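Local coordinates for succinate dehydrogenase subunit A (PDB 6LUM), which probably oxidises succinate to fumarate at a bound FAD, as the flavoprotein subunit of succinate dehydrogenase, at residues Leu37-Ser42 with Val156-Glu161; Tyr163-Ala168 with Ile182-Ala187; Val227-Leu232 with Leu511-Glu516. All blocks are in the same frame, centred on the assembly; numbering follows the deposited sequence.

Contact 1 of 3, residues Leu37-Ser42 with Val156-Glu161. With FAD (flavin-adenine dinucleotide), chain Y.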
loop_
_atom_site.group_PDB
_atom_site.type_symbol
_atom_site.label_atom_id
_atom_site.label_comp_id
_atom_site.label_asym_id
_atom_site.label_seq_id
_atom_site.Cartn_x
_atom_site.Cartn_y
_atom_site.Cartn_z
ATOM N N LEU D 37 -27.436 9.488 -17.934
ATOM C CA LEU D 37 -26.833 10.727 -17.484
ATOM C C LEU D 37 -25.515 10.385 -16.824
ATOM O O LEU D 37 -25.032 9.263 -16.909
ATOM C CB LEU D 37 -27.725 11.465 -16.484
ATOM C CG LEU D 37 -29.158 11.783 -16.875
ATOM C CD1 LEU D 37 -29.999 11.906 -15.657
ATOM C CD2 LEU D 37 -29.202 13.052 -17.651
ATOM N N TYR D 38 -24.926 11.358 -16.174
ATOM C CA TYR D 38 -23.879 11.036 -15.234
ATOM C C TYR D 38 -24.522 10.774 -13.879
ATOM O O TYR D 38 -25.601 11.293 -13.607
ATOM C CB TYR D 38 -22.859 12.161 -15.161
ATOM C CG TYR D 38 -21.839 12.035 -16.253
ATOM C CD1 TYR D 38 -22.132 12.417 -17.541
ATOM C CD2 TYR D 38 -20.603 11.486 -16.007
ATOM C CE1 TYR D 38 -21.215 12.277 -18.542
ATOM C CE2 TYR D 38 -19.681 11.346 -17.003
ATOM C CZ TYR D 38 -19.993 11.743 -18.268
ATOM O OH TYR D 38 -19.068 11.605 -19.265
ATOM N N PRO D 39 -23.923 9.937 -13.040
ATOM C CA PRO D 39 -24.615 9.527 -11.817
ATOM C C PRO D 39 -25.164 10.672 -10.998
ATOM O O PRO D 39 -26.251 10.546 -10.437
ATOM C CB PRO D 39 -23.529 8.766 -11.067
ATOM C CG PRO D 39 -22.709 8.222 -12.108
ATOM C CD PRO D 39 -22.662 9.209 -13.204
ATOM N N THR D 40 -24.461 11.794 -10.933
ATOM C CA THR D 40 -24.836 12.911 -10.083
ATOM C C THR D 40 -25.767 13.900 -10.759
ATOM O O THR D 40 -26.130 14.900 -10.145
ATOM C CB THR D 40 -23.585 13.632 -9.606
ATOM O OG1 THR D 40 -22.647 13.711 -10.681
ATOM C CG2 THR D 40 -22.960 12.874 -8.467
ATOM N N ARG D 41 -26.169 13.647 -11.993
ATOM C CA ARG D 41 -27.092 14.506 -12.708
ATOM C C ARG D 41 -28.535 14.094 -12.508
ATOM O O ARG D 41 -29.410 14.595 -13.215
ATOM C CB ARG D 41 -26.768 14.488 -14.193
ATOM C CG ARG D 41 -25.943 15.624 -14.693
ATOM C CD ARG D 41 -24.726 15.804 -13.883
ATOM N NE ARG D 41 -23.618 16.314 -14.661
ATOM C CZ ARG D 41 -22.611 16.983 -14.134
ATOM N NH1 ARG D 41 -22.598 17.224 -12.846
ATOM N NH2 ARG D 41 -21.627 17.414 -14.890
ATOM N N SER D 42 -28.802 13.200 -11.568
ATOM C CA SER D 42 -30.079 12.520 -11.446
ATOM C C SER D 42 -31.056 13.316 -10.605
ATOM O O SER D 42 -30.680 14.106 -9.748
ATOM C CB SER D 42 -29.880 11.150 -10.835
ATOM O OG SER D 42 -28.808 10.498 -11.464
ATOM N N VAL D 156 -16.990 0.992 -8.451
ATOM C CA VAL D 156 -18.065 0.438 -9.260
ATOM C C VAL D 156 -17.838 0.819 -10.715
ATOM O O VAL D 156 -17.312 1.892 -11.019
ATOM C CB VAL D 156 -19.429 0.929 -8.743
ATOM C CG1 VAL D 156 -20.539 0.478 -9.643
ATOM C CG2 VAL D 156 -19.661 0.412 -7.353
ATOM N N GLU D 157 -18.207 -0.077 -11.627
ATOM C CA GLU D 157 -18.107 0.200 -13.051
ATOM C C GLU D 157 -19.347 0.950 -13.499
ATOM O O GLU D 157 -20.466 0.485 -13.283
ATOM C CB GLU D 157 -17.954 -1.093 -13.841
ATOM N N PHE D 158 -19.151 2.108 -14.117
ATOM C CA PHE D 158 -20.239 2.944 -14.596
ATOM C C PHE D 158 -20.167 3.027 -16.107
ATOM O O PHE D 158 -19.094 3.253 -16.667
ATOM C CB PHE D 158 -20.163 4.347 -14.009
ATOM C CG PHE D 158 -20.811 4.484 -12.680
ATOM C CD1 PHE D 158 -22.171 4.501 -12.566
ATOM C CD2 PHE D 158 -20.054 4.616 -11.547
ATOM C CE1 PHE D 158 -22.759 4.631 -11.351
ATOM C CE2 PHE D 158 -20.640 4.747 -10.338
ATOM C CZ PHE D 158 -21.993 4.755 -10.239
ATOM N N PHE D 159 -21.301 2.853 -16.759
ATOM C CA PHE D 159 -21.421 3.030 -18.196
ATOM C C PHE D 159 -22.285 4.262 -18.401
ATOM O O PHE D 159 -23.503 4.166 -18.496
ATOM C CB PHE D 159 -22.018 1.802 -18.851
ATOM C CG PHE D 159 -21.113 0.612 -18.834
ATOM C CD1 PHE D 159 -20.274 0.352 -19.891
ATOM C CD2 PHE D 159 -21.097 -0.242 -17.759
ATOM C CE1 PHE D 159 -19.450 -0.722 -19.869
ATOM C CE2 PHE D 159 -20.269 -1.315 -17.738
ATOM C CZ PHE D 159 -19.445 -1.554 -18.792
ATOM N N ASN D 160 -21.652 5.425 -18.457
ATOM C CA ASN D 160 -22.380 6.682 -18.501
ATOM C C ASN D 160 -22.878 6.968 -19.904
ATOM O O ASN D 160 -22.169 6.747 -20.884
ATOM C CB ASN D 160 -21.496 7.826 -18.030
ATOM C CG ASN D 160 -20.895 7.573 -16.684
ATOM O OD1 ASN D 160 -21.595 7.524 -15.687
ATOM N ND2 ASN D 160 -19.589 7.415 -16.644
ATOM N N GLU D 161 -24.104 7.469 -19.989
ATOM C CA GLU D 161 -24.761 7.788 -21.250
ATOM C C GLU D 161 -24.954 6.537 -22.105
ATOM O O GLU D 161 -24.497 6.443 -23.239
ATOM C CB GLU D 161 -23.999 8.884 -21.984
ATOM C CG GLU D 161 -24.117 10.200 -21.265
ATOM C CD GLU D 161 -23.313 11.297 -21.897
ATOM O OE1 GLU D 161 -22.492 10.997 -22.786
ATOM O OE2 GLU D 161 -23.511 12.466 -21.515
HETATM P PA FAD Y . -34.051 9.159 -10.212
HETATM O O1A FAD Y . -33.138 9.774 -9.180
HETATM O O2A FAD Y . -35.382 9.802 -10.520
HETATM O O5B FAD Y . -33.230 9.019 -11.590
HETATM C C5B FAD Y . -33.296 7.818 -12.357
HETATM C C4B FAD Y . -31.890 7.399 -12.763
HETATM O O4B FAD Y . -31.950 6.238 -13.595
HETATM C C3B FAD Y . -31.191 8.500 -13.547
HETATM O O3B FAD Y . -30.071 8.990 -12.797
HETATM C C2B FAD Y . -30.784 7.880 -14.877
HETATM O O2B FAD Y . -29.369 7.925 -15.102
HETATM C C1B FAD Y . -31.249 6.432 -14.828
HETATM N N9A FAD Y . -32.151 6.155 -15.973
HETATM C C8A FAD Y . -33.422 6.583 -16.098
HETATM N N7A FAD Y . -33.970 6.156 -17.264
HETATM C C5A FAD Y . -33.035 5.436 -17.911
HETATM C C6A FAD Y . -32.952 4.700 -19.195
HETATM N N6A FAD Y . -34.008 4.646 -20.042
HETATM N N1A FAD Y . -31.787 4.082 -19.490
HETATM C C2A FAD Y . -30.731 4.127 -18.658
HETATM N N3A FAD Y . -30.735 4.776 -17.480
HETATM C C4A FAD Y . -31.839 5.439 -17.056
HETATM N N1 FAD Y . -38.770 13.128 -2.524
HETATM C C2 FAD Y . -38.636 13.295 -1.184
HETATM O O2 FAD Y . -38.744 12.294 -0.443
HETATM N N3 FAD Y . -38.393 14.491 -0.620
HETATM C C4 FAD Y . -38.263 15.609 -1.345
HETATM O O4 FAD Y . -38.037 16.708 -0.792
HETATM C C4X FAD Y . -38.395 15.515 -2.819
HETATM N N5 FAD Y . -38.279 16.596 -3.621
HETATM C C5X FAD Y . -38.405 16.478 -4.963
HETATM C C6 FAD Y . -38.280 17.604 -5.769
HETATM C C7 FAD Y . -38.408 17.491 -7.150
HETATM C C7M FAD Y . -38.273 18.714 -8.019
HETATM C C8 FAD Y . -38.678 16.166 -7.767
HETATM C C8M FAD Y . -38.815 16.048 -9.262
HETATM C C9 FAD Y . -38.803 15.037 -6.966
HETATM C C9A FAD Y . -38.674 15.150 -5.587
HETATM N N10 FAD Y . -38.799 14.010 -4.767
HETATM C C10 FAD Y . -38.664 14.169 -3.376
HETATM C "C1'" FAD Y . -39.066 12.693 -5.350
HETATM C "C2'" FAD Y . -37.881 11.770 -5.085
HETATM O "O2'" FAD Y . -36.661 12.474 -5.343
HETATM C "C3'" FAD Y . -37.947 10.529 -5.967
HETATM O "O3'" FAD Y . -38.839 9.574 -5.380
HETATM C "C4'" FAD Y . -36.567 9.902 -6.131
HETATM O "O4'" FAD Y . -35.606 10.932 -6.390
HETATM C "C5'" FAD Y . -36.555 8.895 -7.275
HETATM O "O5'" FAD Y . -35.211 8.675 -7.700
HETATM P P FAD Y . -34.765 7.249 -8.301
HETATM O O1P FAD Y . -33.545 6.779 -7.546
HETATM O O2P FAD Y . -35.988 6.366 -8.380
HETATM O O3P FAD Y . -34.317 7.625 -9.801
#

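Contact 2 of 3, residues Tyr163-Ala168 with Ile182-Ala187. With FAD (flavin-adenine dinucleotide), chain Y.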
loop_
_atom_site.group_PDB
_atom_site.type_symbol
_atom_site.label_atom_id
_atom_site.label_comp_id
_atom_site.label_asym_id
_atom_site.label_seq_id
_atom_site.Cartn_x
_atom_site.Cartn_y
_atom_site.Cartn_z
ATOM N N TYR D 163 -28.319 4.563 -23.054
ATOM C CA TYR D 163 -29.773 4.496 -22.978
ATOM C C TYR D 163 -30.205 3.047 -23.111
ATOM O O TYR D 163 -30.331 2.534 -24.218
ATOM C CB TYR D 163 -30.411 5.346 -24.064
ATOM C CG TYR D 163 -30.194 6.823 -23.904
ATOM C CD1 TYR D 163 -28.921 7.360 -23.913
ATOM C CD2 TYR D 163 -31.259 7.681 -23.763
ATOM C CE1 TYR D 163 -28.718 8.692 -23.767
ATOM C CE2 TYR D 163 -31.064 9.019 -23.627
ATOM C CZ TYR D 163 -29.791 9.520 -23.627
ATOM O OH TYR D 163 -29.588 10.869 -23.484
ATOM N N ALA D 164 -30.452 2.380 -21.989
ATOM C CA ALA D 164 -30.951 1.013 -22.025
ATOM C C ALA D 164 -32.312 0.960 -22.688
ATOM O O ALA D 164 -33.292 1.447 -22.129
ATOM C CB ALA D 164 -31.038 0.424 -20.623
ATOM N N LEU D 165 -32.389 0.346 -23.865
ATOM C CA LEU D 165 -33.588 0.392 -24.684
ATOM C C LEU D 165 -34.438 -0.862 -24.614
ATOM O O LEU D 165 -35.622 -0.797 -24.948
ATOM C CB LEU D 165 -33.217 0.647 -26.145
ATOM C CG LEU D 165 -32.761 2.064 -26.456
ATOM C CD1 LEU D 165 -32.368 2.194 -27.896
ATOM C CD2 LEU D 165 -33.866 3.022 -26.121
ATOM N N ASP D 166 -33.887 -1.999 -24.205
ATOM C CA ASP D 166 -34.716 -3.196 -24.166
ATOM C C ASP D 166 -34.119 -4.201 -23.201
ATOM O O ASP D 166 -32.965 -4.084 -22.798
ATOM C CB ASP D 166 -34.854 -3.817 -25.553
ATOM C CG ASP D 166 -36.188 -4.479 -25.757
ATOM O OD1 ASP D 166 -36.363 -5.159 -26.790
ATOM O OD2 ASP D 166 -37.068 -4.321 -24.886
ATOM N N ILE D 167 -34.924 -5.190 -22.827
ATOM C CA ILE D 167 -34.422 -6.349 -22.105
ATOM C C ILE D 167 -34.769 -7.593 -22.905
ATOM O O ILE D 167 -35.654 -7.587 -23.762
ATOM C CB ILE D 167 -34.960 -6.466 -20.666
ATOM C CG1 ILE D 167 -36.436 -6.812 -20.664
ATOM C CG2 ILE D 167 -34.738 -5.194 -19.910
ATOM C CD1 ILE D 167 -37.033 -6.754 -19.305
ATOM N N ALA D 168 -34.053 -8.670 -22.613
ATOM C CA ALA D 168 -34.188 -9.930 -23.326
ATOM C C ALA D 168 -34.729 -10.972 -22.362
ATOM O O ALA D 168 -34.012 -11.434 -21.475
ATOM C CB ALA D 168 -32.848 -10.365 -23.905
ATOM N N ILE D 182 -30.303 -4.699 -23.584
ATOM C CA ILE D 182 -29.818 -4.103 -24.821
ATOM C C ILE D 182 -29.830 -2.594 -24.650
ATOM O O ILE D 182 -30.895 -1.993 -24.464
ATOM C CB ILE D 182 -30.673 -4.528 -26.022
ATOM C CG1 ILE D 182 -30.488 -6.008 -26.320
ATOM C CG2 ILE D 182 -30.321 -3.710 -27.222
ATOM C CD1 ILE D 182 -31.455 -6.898 -25.628
ATOM N N ALA D 183 -28.649 -1.990 -24.719
ATOM C CA ALA D 183 -28.426 -0.578 -24.475
ATOM C C ALA D 183 -27.863 0.085 -25.720
ATOM O O ALA D 183 -27.379 -0.573 -26.635
ATOM C CB ALA D 183 -27.470 -0.371 -23.302
ATOM N N TYR D 184 -27.895 1.408 -25.730
ATOM C CA TYR D 184 -27.473 2.209 -26.870
ATOM C C TYR D 184 -26.487 3.250 -26.372
ATOM O O TYR D 184 -26.871 4.169 -25.652
ATOM C CB TYR D 184 -28.679 2.863 -27.531
ATOM C CG TYR D 184 -28.381 3.836 -28.637
ATOM C CD1 TYR D 184 -28.451 3.452 -29.954
ATOM C CD2 TYR D 184 -28.072 5.149 -28.363
ATOM C CE1 TYR D 184 -28.198 4.337 -30.961
ATOM C CE2 TYR D 184 -27.812 6.039 -29.365
ATOM C CZ TYR D 184 -27.879 5.630 -30.661
ATOM O OH TYR D 184 -27.622 6.527 -31.662
ATOM N N GLU D 185 -25.225 3.114 -26.748
ATOM C CA GLU D 185 -24.216 4.073 -26.330
ATOM C C GLU D 185 -24.405 5.377 -27.079
ATOM O O GLU D 185 -24.271 5.416 -28.301
ATOM C CB GLU D 185 -22.828 3.518 -26.588
ATOM C CG GLU D 185 -21.732 4.352 -26.003
ATOM C CD GLU D 185 -20.363 3.853 -26.386
ATOM O OE1 GLU D 185 -20.247 3.193 -27.434
ATOM O OE2 GLU D 185 -19.399 4.118 -25.643
ATOM N N LEU D 186 -24.706 6.451 -26.353
ATOM C CA LEU D 186 -24.954 7.730 -27.007
ATOM C C LEU D 186 -23.720 8.225 -27.736
ATOM O O LEU D 186 -23.827 8.806 -28.814
ATOM C CB LEU D 186 -25.401 8.772 -25.988
ATOM C CG LEU D 186 -25.502 10.211 -26.487
ATOM C CD1 LEU D 186 -26.795 10.435 -27.196
ATOM C CD2 LEU D 186 -25.349 11.183 -25.357
ATOM N N ALA D 187 -22.538 7.980 -27.173
ATOM C CA ALA D 187 -21.325 8.631 -27.650
ATOM C C ALA D 187 -20.839 8.077 -28.977
ATOM O O ALA D 187 -20.166 8.787 -29.725
ATOM C CB ALA D 187 -20.224 8.492 -26.609
HETATM P PA FAD Y . -34.051 9.159 -10.212
HETATM O O1A FAD Y . -33.138 9.774 -9.180
HETATM O O2A FAD Y . -35.382 9.802 -10.520
HETATM O O5B FAD Y . -33.230 9.019 -11.590
HETATM C C5B FAD Y . -33.296 7.818 -12.357
HETATM C C4B FAD Y . -31.890 7.399 -12.763
HETATM O O4B FAD Y . -31.950 6.238 -13.595
HETATM C C3B FAD Y . -31.191 8.500 -13.547
HETATM O O3B FAD Y . -30.071 8.990 -12.797
HETATM C C2B FAD Y . -30.784 7.880 -14.877
HETATM O O2B FAD Y . -29.369 7.925 -15.102
HETATM C C1B FAD Y . -31.249 6.432 -14.828
HETATM N N9A FAD Y . -32.151 6.155 -15.973
HETATM C C8A FAD Y . -33.422 6.583 -16.098
HETATM N N7A FAD Y . -33.970 6.156 -17.264
HETATM C C5A FAD Y . -33.035 5.436 -17.911
HETATM C C6A FAD Y . -32.952 4.700 -19.195
HETATM N N6A FAD Y . -34.008 4.646 -20.042
HETATM N N1A FAD Y . -31.787 4.082 -19.490
HETATM C C2A FAD Y . -30.731 4.127 -18.658
HETATM N N3A FAD Y . -30.735 4.776 -17.480
HETATM C C4A FAD Y . -31.839 5.439 -17.056
HETATM N N1 FAD Y . -38.770 13.128 -2.524
HETATM C C2 FAD Y . -38.636 13.295 -1.184
HETATM O O2 FAD Y . -38.744 12.294 -0.443
HETATM N N3 FAD Y . -38.393 14.491 -0.620
HETATM C C4 FAD Y . -38.263 15.609 -1.345
HETATM O O4 FAD Y . -38.037 16.708 -0.792
HETATM C C4X FAD Y . -38.395 15.515 -2.819
HETATM N N5 FAD Y . -38.279 16.596 -3.621
HETATM C C5X FAD Y . -38.405 16.478 -4.963
HETATM C C6 FAD Y . -38.280 17.604 -5.769
HETATM C C7 FAD Y . -38.408 17.491 -7.150
HETATM C C7M FAD Y . -38.273 18.714 -8.019
HETATM C C8 FAD Y . -38.678 16.166 -7.767
HETATM C C8M FAD Y . -38.815 16.048 -9.262
HETATM C C9 FAD Y . -38.803 15.037 -6.966
HETATM C C9A FAD Y . -38.674 15.150 -5.587
HETATM N N10 FAD Y . -38.799 14.010 -4.767
HETATM C C10 FAD Y . -38.664 14.169 -3.376
HETATM C "C1'" FAD Y . -39.066 12.693 -5.350
HETATM C "C2'" FAD Y . -37.881 11.770 -5.085
HETATM O "O2'" FAD Y . -36.661 12.474 -5.343
HETATM C "C3'" FAD Y . -37.947 10.529 -5.967
HETATM O "O3'" FAD Y . -38.839 9.574 -5.380
HETATM C "C4'" FAD Y . -36.567 9.902 -6.131
HETATM O "O4'" FAD Y . -35.606 10.932 -6.390
HETATM C "C5'" FAD Y . -36.555 8.895 -7.275
HETATM O "O5'" FAD Y . -35.211 8.675 -7.700
HETATM P P FAD Y . -34.765 7.249 -8.301
HETATM O O1P FAD Y . -33.545 6.779 -7.546
HETATM O O2P FAD Y . -35.988 6.366 -8.380
HETATM O O3P FAD Y . -34.317 7.625 -9.801
#

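Contact 3 of 3, residues Val227-Leu232 with Leu511-Glu516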
loop_
_atom_site.group_PDB
_atom_site.type_symbol
_atom_site.label_atom_id
_atom_site.label_comp_id
_atom_site.label_asym_id
_atom_site.label_seq_id
_atom_site.Cartn_x
_atom_site.Cartn_y
_atom_site.Cartn_z
ATOM N N VAL D 227 -40.612 -2.501 -19.335
ATOM C CA VAL D 227 -41.328 -3.579 -18.668
ATOM C C VAL D 227 -42.747 -3.703 -19.197
ATOM O O VAL D 227 -43.309 -4.799 -19.226
ATOM C CB VAL D 227 -41.283 -3.339 -17.151
ATOM C CG1 VAL D 227 -42.346 -4.125 -16.439
ATOM C CG2 VAL D 227 -39.916 -3.695 -16.622
ATOM N N PHE D 228 -43.339 -2.611 -19.657
ATOM C CA PHE D 228 -44.695 -2.677 -20.173
ATOM C C PHE D 228 -44.740 -3.218 -21.590
ATOM O O PHE D 228 -45.720 -3.863 -21.968
ATOM C CB PHE D 228 -45.320 -1.292 -20.118
ATOM C CG PHE D 228 -46.767 -1.270 -20.433
ATOM C CD1 PHE D 228 -47.673 -1.889 -19.611
ATOM C CD2 PHE D 228 -47.226 -0.609 -21.544
ATOM C CE1 PHE D 228 -49.002 -1.857 -19.901
ATOM C CE2 PHE D 228 -48.555 -0.584 -21.838
ATOM C CZ PHE D 228 -49.443 -1.206 -21.018
ATOM N N ARG D 229 -43.704 -2.970 -22.383
ATOM C CA ARG D 229 -43.664 -3.503 -23.736
ATOM C C ARG D 229 -43.321 -4.981 -23.755
ATOM O O ARG D 229 -43.777 -5.700 -24.647
ATOM C CB ARG D 229 -42.652 -2.730 -24.573
ATOM C CG ARG D 229 -43.179 -1.420 -25.080
ATOM C CD ARG D 229 -42.087 -0.571 -25.679
ATOM N NE ARG D 229 -42.628 0.405 -26.618
ATOM C CZ ARG D 229 -41.923 1.384 -27.168
ATOM N NH1 ARG D 229 -40.643 1.523 -26.875
ATOM N NH2 ARG D 229 -42.496 2.221 -28.015
ATOM N N LYS D 230 -42.527 -5.453 -22.796
ATOM C CA LYS D 230 -42.202 -6.873 -22.755
ATOM C C LYS D 230 -43.402 -7.750 -22.443
ATOM O O LYS D 230 -43.289 -8.972 -22.547
ATOM C CB LYS D 230 -41.115 -7.144 -21.724
ATOM C CG LYS D 230 -39.778 -6.567 -22.084
ATOM C CD LYS D 230 -39.364 -6.971 -23.478
ATOM C CE LYS D 230 -39.025 -8.440 -23.550
ATOM N NZ LYS D 230 -38.507 -8.808 -24.889
ATOM N N GLY D 231 -44.534 -7.173 -22.068
ATOM C CA GLY D 231 -45.705 -7.938 -21.712
ATOM C C GLY D 231 -45.973 -8.029 -20.229
ATOM O O GLY D 231 -47.031 -8.529 -19.841
ATOM N N LEU D 232 -45.046 -7.575 -19.394
ATOM C CA LEU D 232 -45.256 -7.551 -17.962
ATOM C C LEU D 232 -46.244 -6.444 -17.604
ATOM O O LEU D 232 -46.492 -5.545 -18.406
ATOM C CB LEU D 232 -43.922 -7.350 -17.252
ATOM C CG LEU D 232 -42.821 -8.284 -17.740
ATOM C CD1 LEU D 232 -41.461 -7.841 -17.264
ATOM C CD2 LEU D 232 -43.105 -9.674 -17.261
ATOM N N LEU D 511 -40.235 9.827 -26.879
ATOM C CA LEU D 511 -41.630 10.158 -27.136
ATOM C C LEU D 511 -42.479 8.903 -27.278
ATOM O O LEU D 511 -43.655 8.896 -26.896
ATOM C CB LEU D 511 -41.736 11.026 -28.383
ATOM C CG LEU D 511 -43.136 11.359 -28.858
ATOM C CD1 LEU D 511 -43.890 12.054 -27.766
ATOM C CD2 LEU D 511 -43.066 12.215 -30.083
ATOM N N GLY D 512 -41.904 7.833 -27.821
ATOM C CA GLY D 512 -42.640 6.571 -27.861
ATOM C C GLY D 512 -43.092 6.107 -26.486
ATOM O O GLY D 512 -44.270 5.778 -26.270
ATOM N N PHE D 513 -42.158 6.070 -25.534
ATOM C CA PHE D 513 -42.483 5.706 -24.159
ATOM C C PHE D 513 -43.519 6.643 -23.562
ATOM O O PHE D 513 -44.424 6.203 -22.843
ATOM C CB PHE D 513 -41.225 5.730 -23.301
ATOM C CG PHE D 513 -40.208 4.713 -23.688
ATOM C CD1 PHE D 513 -40.545 3.386 -23.794
ATOM C CD2 PHE D 513 -38.906 5.082 -23.932
ATOM C CE1 PHE D 513 -39.603 2.451 -24.139
ATOM C CE2 PHE D 513 -37.966 4.149 -24.279
ATOM C CZ PHE D 513 -38.315 2.834 -24.384
ATOM N N LEU D 514 -43.379 7.946 -23.810
ATOM C CA LEU D 514 -44.350 8.895 -23.278
ATOM C C LEU D 514 -45.752 8.568 -23.759
ATOM O O LEU D 514 -46.710 8.638 -22.984
ATOM C CB LEU D 514 -43.980 10.319 -23.673
ATOM C CG LEU D 514 -42.815 10.970 -22.944
ATOM C CD1 LEU D 514 -42.754 12.434 -23.267
ATOM C CD2 LEU D 514 -42.979 10.762 -21.475
ATOM N N LEU D 515 -45.897 8.199 -25.029
ATOM C CA LEU D 515 -47.230 7.895 -25.545
ATOM C C LEU D 515 -47.806 6.637 -24.906
ATOM O O LEU D 515 -48.988 6.607 -24.527
ATOM C CB LEU D 515 -47.189 7.752 -27.060
ATOM C CG LEU D 515 -47.041 9.036 -27.864
ATOM C CD1 LEU D 515 -46.594 8.688 -29.242
ATOM C CD2 LEU D 515 -48.340 9.785 -27.912
ATOM N N GLU D 516 -46.984 5.590 -24.766
ATOM C CA GLU D 516 -47.473 4.375 -24.109
ATOM C C GLU D 516 -47.949 4.655 -22.691
ATOM O O GLU D 516 -49.062 4.267 -22.305
ATOM C CB GLU D 516 -46.397 3.302 -24.074
ATOM C CG GLU D 516 -46.128 2.654 -25.385
ATOM C CD GLU D 516 -45.172 1.508 -25.237
ATOM O OE1 GLU D 516 -44.664 1.314 -24.113
ATOM O OE2 GLU D 516 -44.929 0.802 -26.236
#

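Contact 1 of 3, residues Leu37-Ser42 with Val156-Glu161
The backbone of Leu-37 and Tyr-38 runs past Asn-160 and Glu-161, and the CA atoms of Leu-37 and Glu-161 are 5.2 Å apart. Strand 157-160 is an outer strand of the parallel sheet of the Rossmann-type FAD-binding domain. Segment 37-42 is the loop that leaves strand 31-35, its neighbour in that sheet. The amide of Asn-160 stacks on the ring of Tyr-38, planes 15° apart. Asn-160 CB sits over the same face, 4.2 Å from the ring centroid. Asn-160 CG is anti to the carbonyl carbon (chi1 -54°), where it lies 4.0 Å from Tyr-38 CE2 and CD2. At the ring edge, Glu-161 OE2 is 3.8 Å from Tyr-38 CE1. That carboxylate forms a salt bridge with Arg-74 of subunit B, and Tyr-38 OH is hydrogen-bonded to Glu-134 of subunit B, so the contact lies at the subunit interface. An alanine at Tyr-38 would probably leave the Asn-160 amide without its stacking partner and Glu-134 of subunit B without the hydroxyl. On the ligand side, Leu-37 and Ser-42 line the FAD pocket beside the adenosine ribose. Pro-39 meets Phe-158 in a CH-pi contact, its CG over the ring face at 3.9 Å from the centroid.

Contact 2 of 3, residues Tyr163-Ala168 with Ile182-Ala187
Tyr-163 with Leu-186 and Leu-165 with Tyr-184 are side-by-side pairs in the antiparallel beta hairpin of strands 162-172 and 175-185. The two tyrosine side chains lie on the same side of the sheet, but their rings do not stack. Each tyrosine side chain lies beside a leucine. Tyr-163 and Leu-186 point the same way, with Tyr-163 CE1 4.0 Å from Leu-186 CB. Leu-165 and Tyr-184 are paired in the same manner, and Leu-165 CD1 reaches Tyr-184 CB at 3.8 Å. CG of Tyr-184 is anti to its backbone N (chi1 174°). The end of this side chain leads away from segment 163-168, and the side chain packs on Leu-505 and Leu-506 of helix 503-527. Further along, Ile-182 CD1 meets Ala-168 CB at 4.1 Å. The side chain of Ile-182 also packs on Val-435 of helix 433-443.

The backbone carries a classic beta bulge, in which Leu-165 and Asp-166 both face Ile-182. Ile-182 O accepts both amides, from Leu-165 N at 2.8 Å and from Asp-166 N at 3.0 Å, and both donors lie in its carbonyl plane. Ile-182 N bonds back to Asp-166 O. Toward Leu-186 the pairing continues with Tyr-163 N bonded to Tyr-184 O, whereas the return bond from Tyr-184 N to Tyr-163 O is weak. The bulge breaks the alternation: Leu-165 and Asp-166 both send CB to roughly the same side. Ala-164 belongs to the FAD pocket. Its backbone N gives a weak hydrogen bond to N1A of the adenine at 3.3 Å.

Contact 3 of 3, residues Val227-Leu232 with Leu511-Glu516
Arg-229 and Glu-516 form a salt bridge between helix 223-229 and helix 503-527. It joins the FAD-binding part of the chain to the C-terminal flavoprotein family region. The bond runs from Arg-229 NE to Glu-516 OE2. Its modelled length of 2.4 Å is too short to be taken literally at this resolution. The two side chains cross at about a right angle, and the guanidinium and carboxylate planes are 90° apart. The carboxylate plane stands across the guanidinium plane, so the two are not coplanar as in a two-pronged pair. OE2 lies at the edge of the guanidinium, near its plane. The chain of Arg-229 is extended from CG to NE, with chi3 157° placing NE beside OE2. Lys-556, in a long, weak ion pair with OE2, may add a little to the positive surroundings of this buried carboxylate.

The remaining contacts are close approaches without a hydrogen bond. Arg-229 CG and CD pass beside the carboxylate of Glu-516. Arg-229 NH1 approaches CE1 of Phe-513 obliquely, with the guanidinium and ring planes 53° apart. The ring of Phe-228 turns its edge to the same carboxylate, with CD2 4.1 Å from Glu-516 OE1. Arg-229 NH2 passes the backbone of Gly-512, 4.2 Å from its C atom.

After Arg-229 the helix closes in a Schellman motif, with Gly-231 at positive phi. Lys-230 there packs on Asp-166 and Leu-169 of strand 162-172. On the other partner, Leu-511 and Leu-514 of helix 503-527 pack on helix 451-465.

In the fold
The three contacts follow one another along the chain, and the first two both touch FAD. Contact 1 borders the ribose, while contact 2 reaches the adenine. Their centres are about 14 Å apart, and strands 157-160 and 162-172 are consecutive. A probable hydrogen bond from Leu-186 N to Glu-161 O, 3.1 Å, joins them directly. Contact 3 lies about 15 Å from contact 2, centre to centre. The two meet where Lys-230 packs against Ile-167 and Asp-166. Contact 3 does not touch contact 1, and their nearest atoms are about 13 Å apart. The side chain of Phe-513 in contact 3 is about 6 Å from FAD and packs on Asp-222, which is hydrogen-bonded to the cofactor.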